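Local coordinates for uncharacterized protein YLR021W (PDB 2Z5B) that helps to assemble the yeast 20S proteasome, forming a heterodimer with a second chaperone subunit and facilitating formation of the alpha-ring, at residues Thr37-Ile42 against Ser140-Met145; Ser50-Ser55 against Val97-Gly102; Val114-Leu119 against Phe168-Ile173. All coordinates share one frame; numbering follows the deposited sequence.

Overall arrangement
One mixed beta sheet and the helices on one of its faces hold all three contacts. Contact 1 pairs strand 38-44 with strand 140-145, and contact 2 joins 50-56, the next strand of that sheet, to 95-99, an outermost strand within this chain; their centres lie about 9 Å apart. Contact 3 brings together helices 109-124 and 162-176, its centre about 11 Å from that of contact 1 and about 16 Å from that of contact 2. Along the chain both segments of contact 2 fall between those of contact 1, whereas contacts 1 and 3 alternate, so distant parts of the sequence share one core. The opposite sheet face meets the partner chain, Protein YPL144W.

Contact 1 (Thr37-Ile42 against Ser140-Met145)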
loop_
_atom_site.group_PDB
_atom_site.type_symbol
_atom_site.label_atom_id
_atom_site.label_comp_id
_atom_site.label_asym_id
_atom_site.label_seq_id
_atom_site.Cartn_x
_atom_site.Cartn_y
_atom_site.Cartn_z
ATOM N N THR B 37 -8.955 4.705 -4.552
ATOM C CA THR B 37 -7.751 5.071 -3.829
ATOM C C THR B 37 -6.512 4.659 -4.619
ATOM O O THR B 37 -6.592 3.912 -5.591
ATOM C CB THR B 37 -7.755 4.424 -2.407
ATOM O OG1 THR B 37 -6.720 4.997 -1.599
ATOM C CG2 THR B 37 -7.525 2.926 -2.502
ATOM N N ILE B 38 -5.370 5.183 -4.216
ATOM C CA ILE B 38 -4.102 4.661 -4.674
ATOM C C ILE B 38 -3.421 4.087 -3.447
ATOM O O ILE B 38 -3.504 4.672 -2.359
ATOM C CB ILE B 38 -3.252 5.743 -5.380
ATOM C CG1 ILE B 38 -3.859 6.025 -6.778
ATOM C CG2 ILE B 38 -1.806 5.287 -5.519
ATOM C CD1 ILE B 38 -3.582 7.373 -7.328
ATOM N N LEU B 39 -2.804 2.918 -3.602
ATOM C CA LEU B 39 -2.041 2.331 -2.507
ATOM C C LEU B 39 -0.568 2.466 -2.835
ATOM O O LEU B 39 -0.084 1.825 -3.769
ATOM C CB LEU B 39 -2.427 0.862 -2.272
ATOM C CG LEU B 39 -1.623 0.044 -1.236
ATOM C CD1 LEU B 39 -1.745 0.676 0.152
ATOM C CD2 LEU B 39 -2.124 -1.380 -1.207
ATOM N N LEU B 40 0.136 3.297 -2.062
ATOM C CA LEU B 40 1.553 3.583 -2.266
ATOM C C LEU B 40 2.419 2.951 -1.192
ATOM O O LEU B 40 2.132 3.101 0.013
ATOM C CB LEU B 40 1.796 5.112 -2.287
ATOM C CG LEU B 40 3.242 5.594 -2.436
ATOM C CD1 LEU B 40 3.782 5.241 -3.821
ATOM C CD2 LEU B 40 3.296 7.111 -2.217
ATOM N N GLN B 41 3.469 2.242 -1.620
ATOM C CA GLN B 41 4.479 1.700 -0.711
ATOM C C GLN B 41 5.733 2.534 -0.828
ATOM O O GLN B 41 6.172 2.845 -1.943
ATOM C CB GLN B 41 4.869 0.264 -1.069
ATOM C CG GLN B 41 3.805 -0.785 -0.824
ATOM C CD GLN B 41 4.330 -2.145 -1.147
ATOM O OE1 GLN B 41 4.987 -2.784 -0.314
ATOM N NE2 GLN B 41 4.056 -2.608 -2.351
ATOM N N ILE B 42 6.312 2.899 0.313
ATOM C CA ILE B 42 7.666 3.483 0.322
ATOM C C ILE B 42 8.546 2.736 1.309
ATOM O O ILE B 42 8.460 2.950 2.522
ATOM C CB ILE B 42 7.688 4.986 0.653
ATOM C CG1 ILE B 42 6.571 5.736 -0.098
ATOM C CG2 ILE B 42 9.058 5.559 0.290
ATOM C CD1 ILE B 42 6.350 7.158 0.363
ATOM N N SER B 140 -8.306 9.910 -2.477
ATOM C CA SER B 140 -7.911 9.108 -1.339
ATOM C C SER B 140 -6.566 8.469 -1.671
ATOM O O SER B 140 -6.340 8.018 -2.801
ATOM C CB SER B 140 -8.971 8.041 -1.080
ATOM O OG SER B 140 -8.594 7.181 -0.032
ATOM N N LEU B 141 -5.674 8.461 -0.688
ATOM C CA LEU B 141 -4.366 7.840 -0.818
ATOM C C LEU B 141 -4.000 7.121 0.463
ATOM O O LEU B 141 -3.990 7.708 1.549
ATOM C CB LEU B 141 -3.307 8.893 -1.194
ATOM C CG LEU B 141 -1.818 8.576 -1.368
ATOM C CD1 LEU B 141 -1.519 7.445 -2.370
ATOM C CD2 LEU B 141 -1.076 9.847 -1.786
ATOM N N LEU B 142 -3.686 5.840 0.324
ATOM C CA LEU B 142 -3.205 5.021 1.424
ATOM C C LEU B 142 -1.696 4.849 1.250
ATOM O O LEU B 142 -1.237 4.400 0.187
ATOM C CB LEU B 142 -3.957 3.677 1.384
ATOM C CG LEU B 142 -4.278 2.791 2.589
ATOM C CD1 LEU B 142 -4.653 3.559 3.830
ATOM C CD2 LEU B 142 -5.410 1.828 2.211
ATOM N N ILE B 143 -0.925 5.263 2.256
ATOM C CA ILE B 143 0.543 5.225 2.175
ATOM C C ILE B 143 1.111 4.324 3.252
ATOM O O ILE B 143 0.936 4.576 4.442
ATOM C CB ILE B 143 1.222 6.642 2.266
ATOM C CG1 ILE B 143 0.636 7.587 1.212
ATOM C CG2 ILE B 143 2.751 6.511 2.089
ATOM C CD1 ILE B 143 1.029 9.084 1.368
ATOM N N SER B 144 1.784 3.265 2.832
ATOM C CA SER B 144 2.523 2.426 3.761
ATOM C C SER B 144 3.999 2.713 3.562
ATOM O O SER B 144 4.497 2.656 2.436
ATOM C CB SER B 144 2.223 0.944 3.532
ATOM O OG SER B 144 0.864 0.642 3.801
ATOM N N MET B 145 4.700 3.025 4.642
ATOM C CA MET B 145 6.097 3.417 4.521
ATOM C C MET B 145 6.955 3.062 5.733
ATOM O O MET B 145 6.425 2.737 6.793
ATOM C CB MET B 145 6.201 4.921 4.195
ATOM C CG MET B 145 5.585 5.877 5.224
ATOM S SD MET B 145 5.641 7.608 4.634
ATOM C CE MET B 145 7.128 7.576 3.668
#
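Ile42 and Met145 lie side by side and point the same way, and Ile42 CD1 comes within 3.4 Å of Met145 CE, tighter than carbon atoms usually sit. The methionine chain bends at chi3 (-32°), which folds CE back against the isoleucine. Ile42 CD1 also rests 4.0 Å from Ile143 CG2, so one methyl touches two alternate residues of 140-145, Ile143 and Met145.

Leu40 projects from the same face of the sheet. Its CB meets Leu141 CD1 at 4.1 Å, and its neighbours there include Val29 and Ala31 of strand 26-33 and Tyr120 of helix 109-124. Both its backbone N and O turn to 140-145: Leu40 N donates to Leu142 O at 2.9 Å with a nearly straight N-H...O angle of 174°, and Leu40 O accepts from Ser144 N at 2.8 Å.

Leu142 turns to the opposite face with Leu39, whose CD1 reaches Leu142 CB at 3.9 Å as the two side chains cross obliquely. Leu142 N donates to Ile38 O, and further along Ile42 N donates to Ser144 O, continuing the alternation of a parallel strand pair. At the start of the pair, Thr37 OG1 and Ser140 OG are hydrogen-bonded at 3.3 Å.

Polar groups stand on the Leu142 face too. Ser144 OG bonds to Thr51 OG1 and to Tyr62 OH of the Protein YPL144W chain, while Gln41 NE2 bonds to Gln30 and to Thr29 of the partner chain, Gln41 OE1 to Arg43 and to Ser42 of the partner chain.

The chemistry thus divides by face: isoleucine, leucine and methionine carbons build the core under helix 109-124, whereas the face with Gln41, Leu142 and Ser144 mixes apolar and hydrogen-bonding groups and serves the heterodimer interface.

Contact 2 (Ser50-Ser55 against Val97-Gly102); sequences STYEVS and VVTKLG
Val97 packs beside Val54 as a non-hydrogen-bonded antiparallel pair, its CG2 lying 4.0 Å from Val54 CG1 while its CG1 faces Tyr52 CB. Val98 follows as a hydrogen-bonded pair with Glu53: Val98 N donates to Glu53 O at 2.8 Å, and Val98 O accepts from Glu53 N. Thr99 runs alongside Tyr52 and puts OG1 at the ring edge, in the ring plane and 3.3 Å from Tyr52 CE1.

The chain changes direction at Lys100. The lysine bends at chi2 (-61°) and chi4 (83°), lays CE 3.8 Å from Glu53 CB, and brings NZ to Glu53 OE1 at 2.8 Å in a salt bridge. NZ meets OE1 from above the carboxylate plane, 58° out of it, and also donates to Leu88 O of the Protein YPL144W chain. An alanine here would probably leave the Glu53 carboxylate without its positive mate and that partner carbonyl without this donor.

Lys100 N and Leu101 N both donate to Thr51 O, at 2.7 and 3.1 Å, and Leu101 O accepts in return from Thr51 N. Gly102 ends the segment, with its CA near Ser50 OG.

Two consecutive residues, Lys100 and Leu101, facing the single residue Thr51 make a classic beta bulge, here on the edge strand of this chain's sheet, beside the partner chain.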
loop_
_atom_site.group_PDB
_atom_site.type_symbol
_atom_site.label_atom_id
_atom_site.label_comp_id
_atom_site.label_asym_id
_atom_site.label_seq_id
_atom_site.Cartn_x
_atom_site.Cartn_y
_atom_site.Cartn_z
ATOM N N SER B 50 4.686 1.694 8.925
ATOM C CA SER B 50 3.621 2.660 9.188
ATOM C C SER B 50 2.642 2.712 8.031
ATOM O O SER B 50 2.993 2.358 6.907
ATOM C CB SER B 50 4.220 4.054 9.433
ATOM O OG SER B 50 5.319 3.990 10.340
ATOM N N THR B 51 1.412 3.129 8.298
ATOM C CA THR B 51 0.417 3.319 7.240
ATOM C C THR B 51 -0.473 4.499 7.588
ATOM O O THR B 51 -0.937 4.622 8.731
ATOM C CB THR B 51 -0.443 2.049 6.984
ATOM O OG1 THR B 51 0.385 0.989 6.489
ATOM C CG2 THR B 51 -1.548 2.321 5.966
ATOM N N TYR B 52 -0.714 5.349 6.595
ATOM C CA TYR B 52 -1.532 6.542 6.749
ATOM C C TYR B 52 -2.549 6.640 5.640
ATOM O O TYR B 52 -2.267 6.290 4.492
ATOM C CB TYR B 52 -0.657 7.807 6.755
ATOM C CG TYR B 52 0.460 7.726 7.765
ATOM C CD1 TYR B 52 0.243 8.042 9.111
ATOM C CD2 TYR B 52 1.724 7.280 7.386
ATOM C CE1 TYR B 52 1.279 7.925 10.051
ATOM C CE2 TYR B 52 2.754 7.176 8.304
ATOM C CZ TYR B 52 2.530 7.503 9.628
ATOM O OH TYR B 52 3.583 7.381 10.512
ATOM N N GLU B 53 -3.735 7.110 5.994
ATOM C CA GLU B 53 -4.751 7.422 5.018
ATOM C C GLU B 53 -4.825 8.938 4.862
ATOM O O GLU B 53 -5.023 9.670 5.843
ATOM C CB GLU B 53 -6.103 6.815 5.427
ATOM C CG GLU B 53 -7.183 6.952 4.367
ATOM C CD GLU B 53 -8.421 6.122 4.651
ATOM O OE1 GLU B 53 -8.828 5.984 5.831
ATOM O OE2 GLU B 53 -9.003 5.604 3.675
ATOM N N VAL B 54 -4.624 9.393 3.625
ATOM C CA VAL B 54 -4.682 10.807 3.277
ATOM C C VAL B 54 -5.916 11.047 2.398
ATOM O O VAL B 54 -6.022 10.502 1.294
ATOM C CB VAL B 54 -3.372 11.268 2.565
ATOM C CG1 VAL B 54 -3.220 12.798 2.628
ATOM C CG2 VAL B 54 -2.152 10.593 3.192
ATOM N N SER B 55 -6.862 11.840 2.903
ATOM C CA SER B 55 -8.065 12.184 2.138
ATOM C C SER B 55 -8.353 13.688 2.154
ATOM O O SER B 55 -8.052 14.376 3.129
ATOM C CB SER B 55 -9.285 11.395 2.632
ATOM O OG SER B 55 -9.560 11.668 3.993
ATOM N N VAL B 97 -5.013 13.530 7.489
ATOM C CA VAL B 97 -4.069 12.418 7.585
ATOM C C VAL B 97 -4.399 11.561 8.806
ATOM O O VAL B 97 -4.303 12.017 9.948
ATOM C CB VAL B 97 -2.598 12.889 7.660
ATOM C CG1 VAL B 97 -1.654 11.688 7.838
ATOM C CG2 VAL B 97 -2.230 13.691 6.418
ATOM N N VAL B 98 -4.798 10.323 8.551
ATOM C CA VAL B 98 -5.129 9.380 9.625
ATOM C C VAL B 98 -4.088 8.267 9.686
ATOM O O VAL B 98 -3.809 7.599 8.687
ATOM C CB VAL B 98 -6.548 8.784 9.450
ATOM C CG1 VAL B 98 -6.884 7.810 10.588
ATOM C CG2 VAL B 98 -7.588 9.880 9.391
ATOM N N THR B 99 -3.538 8.078 10.875
ATOM C CA THR B 99 -2.559 7.061 11.151
ATOM C C THR B 99 -3.274 5.735 11.397
ATOM O O THR B 99 -4.066 5.612 12.343
ATOM C CB THR B 99 -1.724 7.447 12.380
ATOM O OG1 THR B 99 -1.120 8.725 12.157
ATOM C CG2 THR B 99 -0.630 6.426 12.646
ATOM N N LYS B 100 -2.996 4.756 10.537
ATOM C CA LYS B 100 -3.586 3.417 10.666
ATOM C C LYS B 100 -2.617 2.476 11.375
ATOM O O LYS B 100 -3.037 1.533 12.050
ATOM C CB LYS B 100 -4.009 2.847 9.300
ATOM C CG LYS B 100 -4.974 3.707 8.500
ATOM C CD LYS B 100 -6.300 3.929 9.257
ATOM C CE LYS B 100 -7.283 4.712 8.422
ATOM N NZ LYS B 100 -8.012 3.830 7.467
ATOM N N LEU B 101 -1.328 2.746 11.228
ATOM C CA LEU B 101 -0.273 1.922 11.810
ATOM C C LEU B 101 0.952 2.796 12.019
ATOM O O LEU B 101 1.322 3.552 11.125
ATOM C CB LEU B 101 0.065 0.750 10.874
ATOM C CG LEU B 101 0.968 -0.350 11.429
ATOM C CD1 LEU B 101 0.255 -1.183 12.508
ATOM C CD2 LEU B 101 1.464 -1.247 10.305
ATOM N N GLY B 102 1.565 2.711 13.199
ATOM C CA GLY B 102 2.736 3.535 13.523
ATOM C C GLY B 102 2.423 4.762 14.379
ATOM O O GLY B 102 1.349 4.856 14.978
#

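Contact 3 (Val114-Leu119 against Phe168-Ile173); sequences VQIAEL and FVLKCI
Leu170 overlaps Leu119, the two side chains sliding past each other in opposite directions with their CD2 methyls 3.8 Å apart. They join two helices of a two-layer alpha/beta fold, 109-124 and 162-176, which lie together on one face of the mixed sheet. The two short helical segments run in broadly the same direction, 31° from parallel, with their axes 10.6 Å apart at closest approach, and no hydrogen bond links them.

Leu170 buries the largest area of any residue here. Its CG stands anti to the carbonyl carbon (chi1 -73°), and from there the branch spreads over the other helix: CD2 lies 3.9 Å from Ile116 CG1 and touches the backbone at Gln115 O, while CD1 faces Gln115 CB at 4.2 Å.

Ile173, one turn further on, meets Ile116 at about a right angle. Ile173 CD1 lies 3.9 Å from Ile116 CD1 and equally near its CG1, so one methyl of Ile173 lies against both CG1 and CD1 of Ile116. On its sheet side Ile116 continues onto Leu40 and Ile42, and Ile173 also reaches Leu40, which ties both helices to the same strand.

Leu119 completes the seam from the part of the interface farther from the sheet. Its CG stands anti to the backbone N (chi1 -175°), and the branch beyond it carries CD2 up to both Leu170 and Ile173. That one methyl touches Ile173 CG2 at 3.9 Å and comes 3.5 Å from the backbone oxygen Leu170 O.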
loop_
_atom_site.group_PDB
_atom_site.type_symbol
_atom_site.label_atom_id
_atom_site.label_comp_id
_atom_site.label_asym_id
_atom_site.label_seq_id
_atom_site.Cartn_x
_atom_site.Cartn_y
_atom_site.Cartn_z
ATOM N N VAL B 114 0.773 15.039 2.739
ATOM C CA VAL B 114 0.065 16.041 1.945
ATOM C C VAL B 114 0.837 16.348 0.667
ATOM O O VAL B 114 0.241 16.540 -0.390
ATOM C CB VAL B 114 -0.214 17.343 2.751
ATOM C CG1 VAL B 114 -0.365 18.554 1.827
ATOM C CG2 VAL B 114 -1.450 17.167 3.627
ATOM N N GLN B 115 2.163 16.384 0.766
ATOM C CA GLN B 115 2.996 16.711 -0.393
ATOM C C GLN B 115 2.888 15.589 -1.412
ATOM O O GLN B 115 2.726 15.841 -2.616
ATOM C CB GLN B 115 4.450 16.983 0.017
ATOM C CG GLN B 115 4.679 18.376 0.685
ATOM C CD GLN B 115 4.283 19.552 -0.203
ATOM O OE1 GLN B 115 4.333 19.476 -1.441
ATOM N NE2 GLN B 115 3.871 20.643 0.426
ATOM N N ILE B 116 2.915 14.350 -0.927
ATOM C CA ILE B 116 2.707 13.190 -1.813
ATOM C C ILE B 116 1.315 13.265 -2.432
ATOM O O ILE B 116 1.164 13.130 -3.647
ATOM C CB ILE B 116 2.964 11.851 -1.073
ATOM C CG1 ILE B 116 4.440 11.761 -0.692
ATOM C CG2 ILE B 116 2.567 10.642 -1.948
ATOM C CD1 ILE B 116 4.806 10.589 0.185
ATOM N N ALA B 117 0.301 13.532 -1.605
ATOM C CA ALA B 117 -1.070 13.682 -2.091
ATOM C C ALA B 117 -1.196 14.750 -3.175
ATOM O O ALA B 117 -1.817 14.521 -4.208
ATOM C CB ALA B 117 -2.012 13.992 -0.937
ATOM N N GLU B 118 -0.611 15.921 -2.932
ATOM C CA GLU B 118 -0.668 17.010 -3.901
ATOM C C GLU B 118 0.055 16.666 -5.207
ATOM O O GLU B 118 -0.396 17.033 -6.287
ATOM C CB GLU B 118 -0.153 18.317 -3.281
ATOM C CG GLU B 118 -1.238 19.047 -2.471
ATOM C CD GLU B 118 -2.431 19.460 -3.328
ATOM O OE1 GLU B 118 -2.348 20.479 -4.036
ATOM O OE2 GLU B 118 -3.465 18.772 -3.309
ATOM N N LEU B 119 1.159 15.937 -5.099
ATOM C CA LEU B 119 1.886 15.468 -6.281
ATOM C C LEU B 119 0.954 14.627 -7.155
ATOM O O LEU B 119 0.829 14.845 -8.370
ATOM C CB LEU B 119 3.139 14.671 -5.861
ATOM C CG LEU B 119 4.084 14.193 -6.973
ATOM C CD1 LEU B 119 4.800 15.362 -7.642
ATOM C CD2 LEU B 119 5.089 13.193 -6.432
ATOM N N PHE B 168 13.690 14.400 -2.811
ATOM C CA PHE B 168 14.169 13.177 -3.457
ATOM C C PHE B 168 13.079 12.106 -3.552
ATOM O O PHE B 168 12.910 11.488 -4.603
ATOM C CB PHE B 168 15.375 12.605 -2.710
ATOM C CG PHE B 168 15.902 11.332 -3.306
ATOM C CD1 PHE B 168 16.727 11.370 -4.432
ATOM C CD2 PHE B 168 15.574 10.100 -2.753
ATOM C CE1 PHE B 168 17.225 10.188 -4.997
ATOM C CE2 PHE B 168 16.065 8.910 -3.311
ATOM C CZ PHE B 168 16.892 8.965 -4.425
ATOM N N VAL B 169 12.375 11.872 -2.444
ATOM C CA VAL B 169 11.277 10.911 -2.423
ATOM C C VAL B 169 10.159 11.324 -3.385
ATOM O O VAL B 169 9.646 10.473 -4.132
ATOM C CB VAL B 169 10.729 10.655 -0.988
ATOM C CG1 VAL B 169 9.510 9.722 -1.025
ATOM C CG2 VAL B 169 11.818 10.047 -0.103
ATOM N N LEU B 170 9.798 12.609 -3.398
ATOM C CA LEU B 170 8.817 13.114 -4.372
ATOM C C LEU B 170 9.257 12.858 -5.824
ATOM O O LEU B 170 8.471 12.378 -6.633
ATOM C CB LEU B 170 8.515 14.612 -4.169
ATOM C CG LEU B 170 7.667 15.031 -2.963
ATOM C CD1 LEU B 170 7.472 16.576 -2.867
ATOM C CD2 LEU B 170 6.308 14.338 -2.970
ATOM N N LYS B 171 10.516 13.163 -6.133
ATOM C CA LYS B 171 11.090 12.848 -7.447
ATOM C C LYS B 171 10.989 11.350 -7.795
ATOM O O LYS B 171 10.674 11.003 -8.915
ATOM C CB LYS B 171 12.553 13.289 -7.508
ATOM C CG LYS B 171 13.164 13.142 -8.889
ATOM C CD LYS B 171 14.581 13.737 -8.949
ATOM C CE LYS B 171 15.294 13.259 -10.217
ATOM N NZ LYS B 171 14.502 13.612 -11.430
ATOM N N CYS B 172 11.262 10.485 -6.833
ATOM C CA CYS B 172 11.187 9.031 -7.051
ATOM C C CYS B 172 9.760 8.617 -7.435
ATOM O O CYS B 172 9.552 7.824 -8.362
ATOM C CB CYS B 172 11.639 8.291 -5.784
ATOM S SG CYS B 172 13.403 8.413 -5.441
ATOM N N ILE B 173 8.778 9.195 -6.744
ATOM C CA ILE B 173 7.368 8.881 -6.968
ATOM C C ILE B 173 6.931 9.346 -8.354
ATOM O O ILE B 173 6.271 8.591 -9.076
ATOM C CB ILE B 173 6.467 9.455 -5.842
ATOM C CG1 ILE B 173 6.764 8.735 -4.518
ATOM C CG2 ILE B 173 4.980 9.346 -6.212
ATOM C CD1 ILE B 173 6.366 9.497 -3.261
#